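Local coordinates for 6-phosphofructokinase isozyme 2 (Escherichia coli, PDB 3UMO), which catalyses the ATP-dependent phosphorylation of D-fructose 6-phosphate to fructose 1,6-bisphosphate, the first committing step of glycolysis, and works as a homodimer, at residues Gly40-Asn43 with Val44-Ile48; Gly232-Ser235 with Glu236-Ile239; Asp256-Val259 with Gly260-Leu264; Ala270-Glu273 with Glu274-Arg277. All blocks are in the same frame, centred on the assembly; numbering follows the deposited sequence.

Contact 1 (Gly40-Asn43 with Val44-Ile48)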
loop_
_atom_site.group_PDB
_atom_site.type_symbol
_atom_site.label_atom_id
_atom_site.label_comp_id
_atom_site.label_asym_id
_atom_site.label_seq_id
_atom_site.Cartn_x
_atom_site.Cartn_y
_atom_site.Cartn_z
ATOM N N GLY A 40 27.288 6.435 -2.179
ATOM C CA GLY A 40 27.994 5.466 -1.361
ATOM C C GLY A 40 29.245 6.008 -0.703
ATOM O O GLY A 40 29.318 6.086 0.525
ATOM N N GLY A 41 30.229 6.381 -1.519
ATOM C CA GLY A 41 31.492 6.897 -1.020
ATOM C C GLY A 41 31.312 8.159 -0.200
ATOM O O GLY A 41 32.008 8.366 0.793
ATOM N N ILE A 42 30.369 9.006 -0.604
ATOM C CA ILE A 42 30.095 10.221 0.153
ATOM C C ILE A 42 29.612 9.880 1.561
ATOM O O ILE A 42 30.076 10.462 2.544
ATOM C CB ILE A 42 29.089 11.134 -0.582
ATOM C CG1 ILE A 42 29.805 11.880 -1.709
ATOM C CG2 ILE A 42 28.460 12.137 0.386
ATOM C CD1 ILE A 42 28.878 12.652 -2.625
ATOM N N ASN A 43 28.698 8.919 1.659
ATOM C CA ASN A 43 28.182 8.516 2.958
ATOM C C ASN A 43 29.216 7.794 3.814
ATOM O O ASN A 43 29.213 7.933 5.030
ATOM C CB ASN A 43 26.894 7.705 2.810
ATOM C CG ASN A 43 25.688 8.589 2.581
ATOM O OD1 ASN A 43 25.604 9.686 3.131
ATOM N ND2 ASN A 43 24.749 8.120 1.768
ATOM N N VAL A 44 30.104 7.035 3.176
ATOM C CA VAL A 44 31.217 6.422 3.890
ATOM C C VAL A 44 32.071 7.515 4.537
ATOM O O VAL A 44 32.454 7.408 5.708
ATOM C CB VAL A 44 32.073 5.538 2.955
ATOM C CG1 VAL A 44 33.369 5.108 3.646
ATOM C CG2 VAL A 44 31.282 4.318 2.531
ATOM N N ALA A 45 32.337 8.582 3.784
ATOM C CA ALA A 45 33.127 9.700 4.305
ATOM C C ALA A 45 32.418 10.403 5.469
ATOM O O ALA A 45 33.053 10.804 6.454
ATOM C CB ALA A 45 33.453 10.694 3.198
ATOM N N ARG A 46 31.102 10.557 5.357
ATOM C CA ARG A 46 30.325 11.177 6.430
ATOM C C ARG A 46 30.326 10.310 7.692
ATOM O O ARG A 46 30.480 10.820 8.808
ATOM C CB ARG A 46 28.898 11.468 5.966
ATOM C CG ARG A 46 28.826 12.468 4.814
ATOM C CD ARG A 46 27.406 12.603 4.283
ATOM N NE ARG A 46 26.541 13.339 5.201
ATOM C CZ ARG A 46 25.298 12.980 5.506
ATOM N NH1 ARG A 46 24.771 11.891 4.969
ATOM N NH2 ARG A 46 24.580 13.713 6.350
ATOM N N ALA A 47 30.177 9.001 7.513
ATOM C CA ALA A 47 30.202 8.069 8.646
ATOM C C ALA A 47 31.553 8.118 9.337
ATOM O O ALA A 47 31.645 8.081 10.570
ATOM C CB ALA A 47 29.895 6.643 8.183
ATOM N N ILE A 48 32.612 8.211 8.538
ATOM C CA ILE A 48 33.955 8.269 9.094
ATOM C C ILE A 48 34.119 9.520 9.954
ATOM O O ILE A 48 34.693 9.462 11.042
ATOM C CB ILE A 48 35.023 8.185 7.986
ATOM C CG1 ILE A 48 35.156 6.727 7.531
ATOM C CG2 ILE A 48 36.356 8.735 8.479
ATOM C CD1 ILE A 48 35.999 6.528 6.261
#

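Contact 2 (Gly232-Ser235 with Glu236-Ile239)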
loop_
_atom_site.group_PDB
_atom_site.type_symbol
_atom_site.label_atom_id
_atom_site.label_comp_id
_atom_site.label_asym_id
_atom_site.label_seq_id
_atom_site.Cartn_x
_atom_site.Cartn_y
_atom_site.Cartn_z
ATOM N N GLY A 232 32.908 -12.334 8.288
ATOM C CA GLY A 232 34.173 -11.851 7.769
ATOM C C GLY A 232 35.102 -13.008 7.468
ATOM O O GLY A 232 35.267 -13.915 8.288
ATOM N N VAL A 233 35.701 -12.985 6.282
ATOM C CA VAL A 233 36.579 -14.066 5.849
ATOM C C VAL A 233 37.955 -13.541 5.431
ATOM O O VAL A 233 38.056 -12.513 4.753
ATOM C CB VAL A 233 35.929 -14.882 4.704
ATOM C CG1 VAL A 233 36.916 -15.853 4.090
ATOM C CG2 VAL A 233 34.708 -15.629 5.219
ATOM N N ASP A 234 38.994 -14.256 5.873
ATOM C CA ASP A 234 40.391 -13.981 5.569
ATOM C C ASP A 234 40.975 -15.217 4.914
ATOM O O ASP A 234 40.279 -16.211 4.718
ATOM C CB ASP A 234 41.171 -13.780 6.868
ATOM C CG ASP A 234 41.613 -12.360 7.068
ATOM O OD1 ASP A 234 41.559 -11.576 6.097
ATOM O OD2 ASP A 234 42.023 -12.033 8.201
ATOM N N SER A 235 42.269 -15.172 4.615
ATOM C CA SER A 235 42.968 -16.368 4.175
ATOM C C SER A 235 43.191 -17.290 5.372
ATOM O O SER A 235 43.473 -18.476 5.209
ATOM C CB SER A 235 44.312 -16.012 3.528
ATOM O OG SER A 235 45.205 -15.432 4.467
ATOM N N GLU A 236 43.045 -16.737 6.575
ATOM C CA GLU A 236 43.344 -17.468 7.802
ATOM C C GLU A 236 42.161 -17.571 8.760
ATOM O O GLU A 236 42.113 -18.467 9.603
ATOM C CB GLU A 236 44.515 -16.806 8.532
ATOM C CG GLU A 236 45.802 -16.757 7.724
ATOM C CD GLU A 236 46.805 -15.777 8.297
ATOM O OE1 GLU A 236 46.553 -15.247 9.400
ATOM O OE2 GLU A 236 47.840 -15.532 7.642
ATOM N N ASN A 237 41.207 -16.655 8.640
ATOM C CA ASN A 237 40.120 -16.599 9.610
ATOM C C ASN A 237 38.726 -16.507 9.013
ATOM O O ASN A 237 38.538 -16.078 7.870
ATOM C CB ASN A 237 40.327 -15.427 10.572
ATOM C CG ASN A 237 41.522 -15.620 11.482
ATOM O OD1 ASN A 237 42.482 -14.848 11.441
ATOM N ND2 ASN A 237 41.467 -16.650 12.318
ATOM N N CYS A 238 37.747 -16.908 9.817
ATOM C CA CYS A 238 36.342 -16.784 9.465
ATOM C C CYS A 238 35.588 -16.488 10.741
ATOM O O CYS A 238 35.656 -17.256 11.700
ATOM C CB CYS A 238 35.822 -18.087 8.884
ATOM S SG CYS A 238 34.060 -18.041 8.500
ATOM N N ILE A 239 34.875 -15.374 10.767
ATOM C CA ILE A 239 34.143 -15.021 11.968
ATOM C C ILE A 239 32.773 -14.477 11.623
ATOM O O ILE A 239 32.594 -13.818 10.592
ATOM C CB ILE A 239 34.888 -13.965 12.791
ATOM C CG1 ILE A 239 35.237 -12.763 11.918
ATOM C CG2 ILE A 239 36.150 -14.550 13.432
ATOM C CD1 ILE A 239 35.217 -11.465 12.666
#

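Contact 3 (Asp256-Val259 with Gly260-Leu264). With ATP (adenosine-5'-triphosphate), chain E.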
loop_
_atom_site.group_PDB
_atom_site.type_symbol
_atom_site.label_atom_id
_atom_site.label_comp_id
_atom_site.label_asym_id
_atom_site.label_seq_id
_atom_site.Cartn_x
_atom_site.Cartn_y
_atom_site.Cartn_z
ATOM N N ASP A 256 26.757 1.875 4.573
ATOM C CA ASP A 256 27.830 2.854 4.468
ATOM C C ASP A 256 28.476 3.127 5.824
ATOM O O ASP A 256 29.675 3.380 5.901
ATOM C CB ASP A 256 27.315 4.139 3.823
ATOM C CG ASP A 256 26.829 3.918 2.399
ATOM O OD1 ASP A 256 25.906 4.639 1.964
ATOM O OD2 ASP A 256 27.367 3.021 1.711
ATOM N N SER A 257 27.683 3.070 6.890
ATOM C CA SER A 257 28.225 3.232 8.233
ATOM C C SER A 257 29.170 2.086 8.548
ATOM O O SER A 257 30.261 2.304 9.080
ATOM C CB SER A 257 27.107 3.281 9.276
ATOM O OG SER A 257 26.356 4.480 9.145
ATOM N N MET A 258 28.749 0.867 8.226
ATOM C CA MET A 258 29.610 -0.297 8.420
ATOM C C MET A 258 30.913 -0.179 7.633
ATOM O O MET A 258 31.996 -0.457 8.165
ATOM C CB MET A 258 28.878 -1.586 8.025
ATOM C CG MET A 258 29.813 -2.778 7.855
ATOM S SD MET A 258 28.915 -4.322 7.612
ATOM C CE MET A 258 28.822 -4.922 9.298
ATOM N N VAL A 259 30.819 0.214 6.365
ATOM C CA VAL A 259 32.025 0.371 5.548
ATOM C C VAL A 259 32.972 1.432 6.108
ATOM O O VAL A 259 34.191 1.215 6.159
ATOM C CB VAL A 259 31.689 0.644 4.067
ATOM C CG1 VAL A 259 32.947 1.002 3.289
ATOM C CG2 VAL A 259 31.015 -0.578 3.463
ATOM N N GLY A 260 32.412 2.559 6.545
ATOM C CA GLY A 260 33.202 3.614 7.164
ATOM C C GLY A 260 33.978 3.103 8.367
ATOM O O GLY A 260 35.180 3.366 8.506
ATOM N N ALA A 261 33.297 2.345 9.219
ATOM C CA ALA A 261 33.920 1.787 10.418
ATOM C C ALA A 261 35.016 0.787 10.087
ATOM O O ALA A 261 36.087 0.789 10.708
ATOM C CB ALA A 261 32.872 1.136 11.305
ATOM N N MET A 262 34.743 -0.103 9.138
ATOM C CA MET A 262 35.741 -1.105 8.790
ATOM C C MET A 262 36.956 -0.472 8.123
ATOM O O MET A 262 38.083 -0.924 8.318
ATOM C CB MET A 262 35.136 -2.221 7.931
ATOM C CG MET A 262 34.103 -3.035 8.714
ATOM S SD MET A 262 33.617 -4.571 7.916
ATOM C CE MET A 262 33.025 -3.992 6.321
ATOM N N THR A 263 36.724 0.593 7.362
ATOM C CA THR A 263 37.799 1.332 6.712
ATOM C C THR A 263 38.746 1.932 7.747
ATOM O O THR A 263 39.968 1.855 7.607
ATOM C CB THR A 263 37.235 2.460 5.828
ATOM O OG1 THR A 263 36.465 1.891 4.761
ATOM C CG2 THR A 263 38.357 3.299 5.242
ATOM N N LEU A 264 38.178 2.541 8.781
ATOM C CA LEU A 264 38.985 3.095 9.865
ATOM C C LEU A 264 39.805 2.018 10.559
ATOM O O LEU A 264 40.978 2.226 10.869
ATOM C CB LEU A 264 38.097 3.811 10.882
ATOM C CG LEU A 264 37.656 5.212 10.467
ATOM C CD1 LEU A 264 36.549 5.712 11.393
ATOM C CD2 LEU A 264 38.848 6.163 10.486
HETATM P PG ATP E . 22.597 -0.717 2.701
HETATM O O1G ATP E . 23.587 -0.405 1.635
HETATM O O2G ATP E . 22.510 0.556 3.539
HETATM O O3G ATP E . 21.260 -1.110 2.175
HETATM P PB ATP E . 23.651 -3.210 3.142
HETATM O O1B ATP E . 22.477 -4.008 2.498
HETATM O O2B ATP E . 24.897 -3.086 2.240
HETATM O O3B ATP E . 23.176 -1.784 3.677
HETATM P PA ATP E . 23.410 -4.601 5.651
HETATM O O1A ATP E . 21.925 -4.566 5.442
HETATM O O2A ATP E . 23.954 -6.006 5.919
HETATM O O3A ATP E . 24.155 -3.973 4.442
HETATM O "O5'" ATP E . 23.745 -3.602 6.867
HETATM C "C5'" ATP E . 25.030 -3.572 7.388
HETATM C "C4'" ATP E . 25.168 -3.727 8.835
HETATM O "O4'" ATP E . 24.200 -2.866 9.473
HETATM C "C3'" ATP E . 24.790 -5.072 9.298
HETATM O "O3'" ATP E . 25.837 -5.961 9.196
HETATM C "C2'" ATP E . 24.364 -4.829 10.687
HETATM O "O2'" ATP E . 25.456 -4.607 11.484
HETATM C "C1'" ATP E . 23.623 -3.555 10.558
HETATM N N9 ATP E . 22.200 -3.780 10.314
HETATM C C8 ATP E . 21.581 -3.742 9.120
HETATM N N7 ATP E . 20.268 -4.007 9.328
HETATM C C5 ATP E . 20.062 -4.211 10.646
HETATM C C6 ATP E . 18.933 -4.507 11.417
HETATM N N6 ATP E . 17.581 -4.670 10.786
HETATM N N1 ATP E . 19.084 -4.649 12.746
HETATM C C2 ATP E . 20.286 -4.510 13.332
HETATM N N3 ATP E . 21.378 -4.224 12.618
HETATM C C4 ATP E . 21.297 -4.067 11.285
#

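Contact 4 (Ala270-Glu273 with Glu274-Arg277)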
loop_
_atom_site.group_PDB
_atom_site.type_symbol
_atom_site.label_atom_id
_atom_site.label_comp_id
_atom_site.label_asym_id
_atom_site.label_seq_id
_atom_site.Cartn_x
_atom_site.Cartn_y
_atom_site.Cartn_z
ATOM N N ALA A 270 43.973 -3.173 12.008
ATOM C CA ALA A 270 43.338 -4.007 13.023
ATOM C C ALA A 270 43.143 -5.449 12.557
ATOM O O ALA A 270 43.252 -5.752 11.366
ATOM C CB ALA A 270 42.007 -3.403 13.457
ATOM N N SER A 271 42.855 -6.331 13.510
ATOM C CA SER A 271 42.565 -7.731 13.213
ATOM C C SER A 271 41.242 -7.834 12.459
ATOM O O SER A 271 40.445 -6.892 12.467
ATOM C CB SER A 271 42.474 -8.540 14.508
ATOM O OG SER A 271 41.310 -8.186 15.242
ATOM N N LEU A 272 41.011 -8.966 11.802
ATOM C CA LEU A 272 39.746 -9.181 11.099
ATOM C C LEU A 272 38.578 -9.080 12.078
ATOM O O LEU A 272 37.545 -8.476 11.773
ATOM C CB LEU A 272 39.739 -10.547 10.407
ATOM C CG LEU A 272 38.446 -10.913 9.675
ATOM C CD1 LEU A 272 38.291 -10.103 8.402
ATOM C CD2 LEU A 272 38.397 -12.400 9.370
ATOM N N GLU A 273 38.756 -9.663 13.262
ATOM C CA GLU A 273 37.725 -9.637 14.293
ATOM C C GLU A 273 37.370 -8.218 14.722
ATOM O O GLU A 273 36.194 -7.852 14.785
ATOM C CB GLU A 273 38.160 -10.458 15.507
ATOM C CG GLU A 273 37.236 -10.301 16.698
ATOM C CD GLU A 273 37.275 -11.498 17.622
ATOM O OE1 GLU A 273 37.966 -11.428 18.661
ATOM O OE2 GLU A 273 36.612 -12.509 17.306
ATOM N N GLU A 274 38.392 -7.418 15.003
ATOM C CA GLU A 274 38.186 -6.051 15.455
ATOM C C GLU A 274 37.501 -5.242 14.359
ATOM O O GLU A 274 36.600 -4.442 14.624
ATOM C CB GLU A 274 39.529 -5.421 15.833
ATOM C CG GLU A 274 39.418 -4.069 16.506
ATOM C CD GLU A 274 40.663 -3.710 17.297
ATOM O OE1 GLU A 274 41.337 -4.637 17.801
ATOM O OE2 GLU A 274 40.966 -2.504 17.414
ATOM N N MET A 275 37.925 -5.479 13.119
ATOM C CA MET A 275 37.339 -4.804 11.967
ATOM C C MET A 275 35.849 -5.124 11.802
ATOM O O MET A 275 35.033 -4.219 11.636
ATOM C CB MET A 275 38.101 -5.184 10.696
ATOM C CG MET A 275 37.651 -4.431 9.467
ATOM S SD MET A 275 38.437 -5.080 7.988
ATOM C CE MET A 275 37.644 -6.675 7.864
ATOM N N VAL A 276 35.495 -6.405 11.842
ATOM C CA VAL A 276 34.099 -6.808 11.647
ATOM C C VAL A 276 33.233 -6.374 12.827
ATOM O O VAL A 276 32.098 -5.915 12.648
ATOM C CB VAL A 276 33.963 -8.333 11.381
ATOM C CG1 VAL A 276 32.502 -8.749 11.303
ATOM C CG2 VAL A 276 34.689 -8.714 10.084
ATOM N N ARG A 277 33.773 -6.493 14.035
ATOM C CA ARG A 277 33.043 -6.049 15.214
ATOM C C ARG A 277 32.696 -4.566 15.137
ATOM O O ARG A 277 31.566 -4.181 15.404
ATOM C CB ARG A 277 33.839 -6.307 16.489
ATOM C CG ARG A 277 33.875 -7.746 16.923
ATOM C CD ARG A 277 34.449 -7.839 18.338
ATOM N NE ARG A 277 34.875 -9.187 18.711
ATOM C CZ ARG A 277 34.055 -10.219 18.890
ATOM N NH1 ARG A 277 32.745 -10.080 18.718
ATOM N NH2 ARG A 277 34.548 -11.400 19.235
HETATM O O HOH W 1 43.867 -5.616 15.827
#

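Contact 1 (Gly40-Asn43 with Val44-Ile48)
N43 lies alongside R46, the two side chains pointing the same way from the first turns of helix 40-50. This helix begins with the GG of the GGGIN stretch, a sequence of the PfkB (ribokinase) family, and G40 to N43 belong to the substrate-binding site. The side chains meet through one bond: R46 NH1 donates to N43 OD1 at 3.0 Å, with an N-H...O angle of 153°. The oxygen sits at the edge of the guanidinium, in its plane, and the donor comes nearly in line with the C=O of the amide. The amide and guanidinium planes are turned 48° apart. The arginine chain turns about its CG-CD bond (chi3 73°), which swings NH1 back toward N43. Its other side is tied down as well, since R46 NE makes a salt bridge with E76. An alanine here would remove the whole guanidinium, and would probably leave N43 OD1 without this donor and E76 without its charged mate. N43 is a substrate-site residue, so R46, which holds its amide, probably acts from the second shell; the N43 side chain also touches D256. I42 places CG2 4.1 Å from R46 CD, where the isoleucine branch crosses the arginine chain at a slant. The backbone follows the regular i to i+4 pattern, and V44 N donates to G40 O at 2.9 Å. G41 O accepts from A45 N and also from T6 OG1 of strand 4-7, which fastens the helix start to the parallel sheet. V44 turns CG2 back over the first turn, 3.3 Å from G40 O.

Contact 2 (Gly232-Ser235 with Glu236-Ile239)
G232 pairs with I239 within a beta hairpin, the one formed by strands 230-233 and 238-241, two residue pairs from the turn pair D234-N237. It is an antiparallel hydrogen-bonded pair: G232 N donates to I239 O at 2.8 Å, and I239 N returns a bond to G232 O. The same G232 O also receives a CA-H...O contact from C238 CA. I239 CG1 passes 3.8 Å from G232 O, brought there by a chi1 of 53° that sets it between the backbone N and the carbonyl carbon. V233 comes next and faces C238 in a non-hydrogen-bonded pair. Their side chains share one face of the sheet, where V233 CG2 meets C238 SG at 4.1 Å. Helix 204-214 covers this face, with A209 and V213 against the valine. D234 N then donates to N237 O at 2.7 Å, with an N-H...O angle of 163°, and closes the turn. D234 CB stands 3.4 Å from N237 N and 4.1 Å from N237 CB. Outside the turn, D234 O accepts from Q210 NE2. S235 and E236 form the exposed tip, where S235 OG comes 3.6 Å from E236 CG. The hairpin is therefore held across its strands by backbone bonds, and between side chains the strands add the V233-C238 apolar contact. N237 N is buried by the turn with no partner, which probably carries some energetic cost.

Contact 3 (Asp256-Val259 with Gly260-Leu264)
Helix 254-267 borders the ATP pocket and, here, probably the site of phosphoryl transfer. D256 belongs to the substrate site, and M258 lines the nucleotide pocket. M258 runs out with CG anti to the backbone N (chi1 165°) and bends at its last torsion, which lays CE against the ribose. CE is 3.2 Å from O3' of ATP, and SD lies near C5'. On the protein side, M258 CG is touched by M262 CE at 3.8 Å, the two methionines crossing at a slant. An alanine in place of M258 would lose everything beyond CB and is likely to leave the sugar near O3' and the M262 methyl without this neighbour. In the ribokinase-like fold this helix carries the catalytic aspartate near its N-terminal end, a part D256 probably plays here. S257 OG is bonded to G253 O and C295 N, which pins this end of the helix. G260 N donates to D256 O at 2.9 Å, one of a run of i to i+4 bonds. V259 O takes two donors: T263 N at 2.9 Å, and T263 OG1 at 2.8 Å. They reach the oxygen from opposite faces of the carbonyl plane, and the hydroxyl stands well above it. T263 OG1 can fold back this way because it lies beside its own backbone N, with chi1 at -64°. V259 CG1 passes 3.9 Å from that hydroxyl oxygen.

Contact 4 (Ala270-Glu273 with Glu274-Arg277)
This is a helix N-terminus, where S271 caps helix 272-286 next to the hairpin of strands 230-233 and 238-241. S271 OG accepts from E274 N at 3.0 Å, with an N-H...O angle of 162°. The serine reaches that N-H because chi1 of 70° places OG between its backbone N and carbonyl carbon. A water accepts from S271 N and makes a weak bond to E274 OE1. The stronger partner of that carboxylate is K265, which bonds to OE2. A270 CB rests 4.0 Å from E274 CB. On the buried side, L272 CD1 meets M275 CE at 3.5 Å and V276 CG2 at 4.2 Å. L272 and V276 also pack on I239 of the hairpin. Next in sequence, E273 runs alongside R277, one turn further on, and OE2 of E273 forms a salt bridge with NH2 of R277 at 3.0 Å. Their flat groups are turned 50° apart, and E273 CG lies 3.3 Å from R277 NE. E273 and E274 lie in the first turn, where negative charge would probably suit the positive end of the helix dipole, although R277 and K265 already pair with them.

Contacts 1 and 3 meet at the substrate site: N43 CB lies 3.3 Å from D256 OD1, and V44 CG2 packs on V259 CG1 at 3.8 Å, so helices 40-50 and 254-267 sit together there. Contact 3 also reaches ATP through M258. Contact 4 follows on the next helix and touches contact 3, with M262 CG 3.3 Å from M275 O. Contact 2 lies on the far side of contact 4, where I239 CD1 is 3.5 Å from E273 CA. It does not touch contact 1, from which its nearest atoms are about 17 Å away. Contact 4 therefore stands between the hairpin and helix 254-267.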